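Local coordinates for HTLV-2 integrase catalytic core domain (Human T-cell leukemia virus 2, PDB 6QBT) that supplies the magnesium-binding active site with which the deltaretroviral integrase joins viral DNA to host DNA by strand transfer, at the interface of chains A and B. Sequence-based numbering; all coordinates share one arbitrary frame. Chains: chain A/B, HTLV-2 integrase catalytic core domain.

The interface of chains A and B. Residues chain A 55, 83, 87; chain B 115, 119, 138, 142-143.
A:Tyr87, just past helix 78-86 of one retroviral integrase core, packs against the C-terminal end of helix 128-142 of a second, where it meets B:Thr138 and B:Leu142. The contact is a worked example of an aromatic residue that offers one face to two partners while its hydroxyl reaches a water. B:Leu142 lays its CB over that face of the phenol, offset toward the rim, 3.8 Å from the ring centroid. With CG of A:Tyr87 beside its backbone N (chi1 -53°), the ring reaches across the boundary at about a right angle to the B:Leu142 side chain. The methyl CG2 of B:Thr138 stands over the same face, displaced toward the CZ-OH end, and lies 3.3 Å from OH of A:Tyr87. The A:Tyr87 hydroxyl OH also stands 2.7 Å from water 1, which sits in the plane of the ring. Water 1 in turn lies 2.8 Å from the side-chain carbonyl OD1 of B:Asn143, and this water bridge links the two chains beside mainly apolar packing.

Within chain A, CD2 of A:Tyr87 sits over the centre of the A:Phe83 ring face. CZ of A:Phe83 touches the methyl CD1 of B:Leu142 at 3.8 Å, while the other methyl of that leucine, CD2, meets CD2 of A:Leu55 at 3.7 Å. The leucine fork is thereby shared between two helices of chain A. CD2 of A:Leu55 also lies 3.4 Å from OG1 of B:Thr138, an apolar methyl against a hydroxyl oxygen and not a hydrogen bond, with CD1 close to B:Tyr119 OH. B:Tyr119 places its hydroxyl in the plane of the A:Phe83 ring, at the edge. The same OH of B:Tyr119 is hydrogen-bonded to OG1 of B:Thr138 (2.5 Å), a link between helices 104-122 and 128-142 that should limit rotation of the threonine and keep CG2 turned toward A:Tyr87.

Overall, the patch joins two cores by mainly apolar packing together with a water-mediated link; the structure alone does not show whether this interface of the trimeric crystal form serves the working integrase.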
ATOM      1  N   LEU A  55      11.906   4.351  -6.082  1.00 34.84           N
ATOM      2  CA  LEU A  55      10.496   4.770  -5.923  1.00 35.71           C
ATOM      3  C   LEU A  55       9.691   3.851  -4.995  1.00 37.34           C
ATOM      4  O   LEU A  55       8.896   4.352  -4.225  1.00 38.17           O
ATOM      5  CB  LEU A  55       9.767   4.886  -7.261  1.00 32.90           C
ATOM      6  CG  LEU A  55      10.280   6.029  -8.153  1.00 33.94           C
ATOM      7  CD1 LEU A  55       9.851   5.846  -9.612  1.00 34.40           C
ATOM      8  CD2 LEU A  55       9.820   7.377  -7.630  1.00 33.56           C
ATOM      9  N   PHE A  83      17.673  11.939 -12.015  1.00 36.29           N
ATOM     10  CA  PHE A  83      16.573  11.708 -11.100  1.00 35.74           C
ATOM     11  C   PHE A  83      16.862  12.408  -9.776  1.00 32.24           C
ATOM     12  O   PHE A  83      16.068  13.212  -9.303  1.00 31.09           O
ATOM     13  CB  PHE A  83      16.344  10.196 -10.929  1.00 36.00           C
ATOM     14  CG  PHE A  83      15.219   9.853 -10.003  1.00 37.15           C
ATOM     15  CD1 PHE A  83      15.431   9.779  -8.621  1.00 36.07           C
ATOM     16  CD2 PHE A  83      13.941   9.591 -10.502  1.00 37.33           C
ATOM     17  CE1 PHE A  83      14.380   9.466  -7.765  1.00 36.26           C
ATOM     18  CE2 PHE A  83      12.896   9.268  -9.645  1.00 34.81           C
ATOM     19  CZ  PHE A  83      13.111   9.213  -8.278  1.00 35.64           C
ATOM     20  N   TYR A  87      14.883  15.953  -8.385  1.00 33.03           N
ATOM     21  CA  TYR A  87      14.045  15.885  -7.190  1.00 32.76           C
ATOM     22  C   TYR A  87      14.766  16.232  -5.890  1.00 32.27           C
ATOM     23  O   TYR A  87      14.223  15.961  -4.815  1.00 33.12           O
ATOM     24  CB  TYR A  87      13.323  14.525  -7.137  1.00 32.22           C
ATOM     25  CG  TYR A  87      12.578  14.259  -8.426  1.00 29.52           C
ATOM     26  CD1 TYR A  87      11.555  15.122  -8.840  1.00 29.13           C
ATOM     27  CD2 TYR A  87      12.897  13.157  -9.232  1.00 27.78           C
ATOM     28  CE1 TYR A  87      10.859  14.891 -10.019  1.00 28.86           C
ATOM     29  CE2 TYR A  87      12.221  12.918 -10.415  1.00 28.49           C
ATOM     30  CZ  TYR A  87      11.196  13.780 -10.818  1.00 29.19           C
ATOM     31  OH  TYR A  87      10.529  13.555 -12.024  1.00 28.21           O
TER
ATOM     32  N   LEU B 115       5.113  12.298 -17.507  1.00 37.57           N
ATOM     33  CA  LEU B 115       5.881  11.348 -16.696  1.00 36.80           C
ATOM     34  C   LEU B 115       5.682   9.919 -17.209  1.00 38.06           C
ATOM     35  O   LEU B 115       6.658   9.160 -17.348  1.00 38.85           O
ATOM     36  CB  LEU B 115       5.505  11.443 -15.211  1.00 38.10           C
ATOM     37  CG  LEU B 115       6.117  12.641 -14.471  1.00 37.22           C
ATOM     38  CD1 LEU B 115       5.419  12.844 -13.132  1.00 36.53           C
ATOM     39  CD2 LEU B 115       7.632  12.494 -14.310  1.00 36.56           C
ATOM     40  N   TYR B 119       8.647   7.440 -18.513  1.00 35.38           N
ATOM     41  CA  TYR B 119       8.856   6.096 -17.966  1.00 35.99           C
ATOM     42  C   TYR B 119       8.679   4.967 -19.007  1.00 36.36           C
ATOM     43  O   TYR B 119       9.363   3.938 -18.924  1.00 34.79           O
ATOM     44  CB  TYR B 119       7.978   5.853 -16.717  1.00 35.17           C
ATOM     45  CG  TYR B 119       8.510   6.548 -15.477  1.00 33.91           C
ATOM     46  CD1 TYR B 119       9.778   6.232 -14.954  1.00 32.39           C
ATOM     47  CD2 TYR B 119       7.749   7.518 -14.817  1.00 34.09           C
ATOM     48  CE1 TYR B 119      10.268   6.875 -13.823  1.00 31.31           C
ATOM     49  CE2 TYR B 119       8.235   8.168 -13.690  1.00 33.51           C
ATOM     50  CZ  TYR B 119       9.491   7.845 -13.201  1.00 32.40           C
ATOM     51  OH  TYR B 119       9.943   8.508 -12.086  1.00 35.02           O
ATOM     52  N   THR B 138       5.985   9.341  -8.405  1.00 36.15           N
ATOM     53  CA  THR B 138       6.925  10.403  -8.715  1.00 35.39           C
ATOM     54  C   THR B 138       6.252  11.780  -8.571  1.00 36.82           C
ATOM     55  O   THR B 138       6.811  12.688  -7.941  1.00 35.78           O
ATOM     56  CB  THR B 138       7.537  10.247 -10.134  1.00 35.69           C
ATOM     57  OG1 THR B 138       8.306   9.031 -10.209  1.00 32.37           O
ATOM     58  CG2 THR B 138       8.470  11.437 -10.476  1.00 37.28           C
ATOM     59  N   LEU B 142       7.977  12.945  -5.201  1.00 32.98           N
ATOM     60  CA  LEU B 142       9.281  13.421  -5.622  1.00 34.69           C
ATOM     61  C   LEU B 142       9.260  14.885  -6.060  1.00 35.77           C
ATOM     62  O   LEU B 142      10.125  15.695  -5.680  1.00 37.27           O
ATOM     63  CB  LEU B 142       9.852  12.532  -6.740  1.00 34.49           C
ATOM     64  CG  LEU B 142      10.508  11.218  -6.309  1.00 33.52           C
ATOM     65  CD1 LEU B 142      11.763  11.427  -5.507  1.00 32.11           C
ATOM     66  CD2 LEU B 142       9.523  10.359  -5.528  1.00 35.52           C
ATOM     67  N   ASN B 143       8.279  15.210  -6.875  1.00 36.95           N
ATOM     68  CA  ASN B 143       8.151  16.541  -7.444  1.00 36.66           C
ATOM     69  C   ASN B 143       7.999  17.644  -6.368  1.00 34.47           C
ATOM     70  O   ASN B 143       7.070  17.604  -5.532  1.00 30.08           O
ATOM     71  CB  ASN B 143       6.948  16.531  -8.367  1.00 40.50           C
ATOM     72  CG  ASN B 143       7.020  17.590  -9.386  1.00 47.13           C
ATOM     73  OD1 ASN B 143       7.409  17.325 -10.524  1.00 54.86           O
ATOM     74  ND2 ASN B 143       6.689  18.822  -8.990  1.00 50.91           N
TER
HETATM   75  O   HOH W   1       8.384  15.245 -12.103  1.00 49.47           O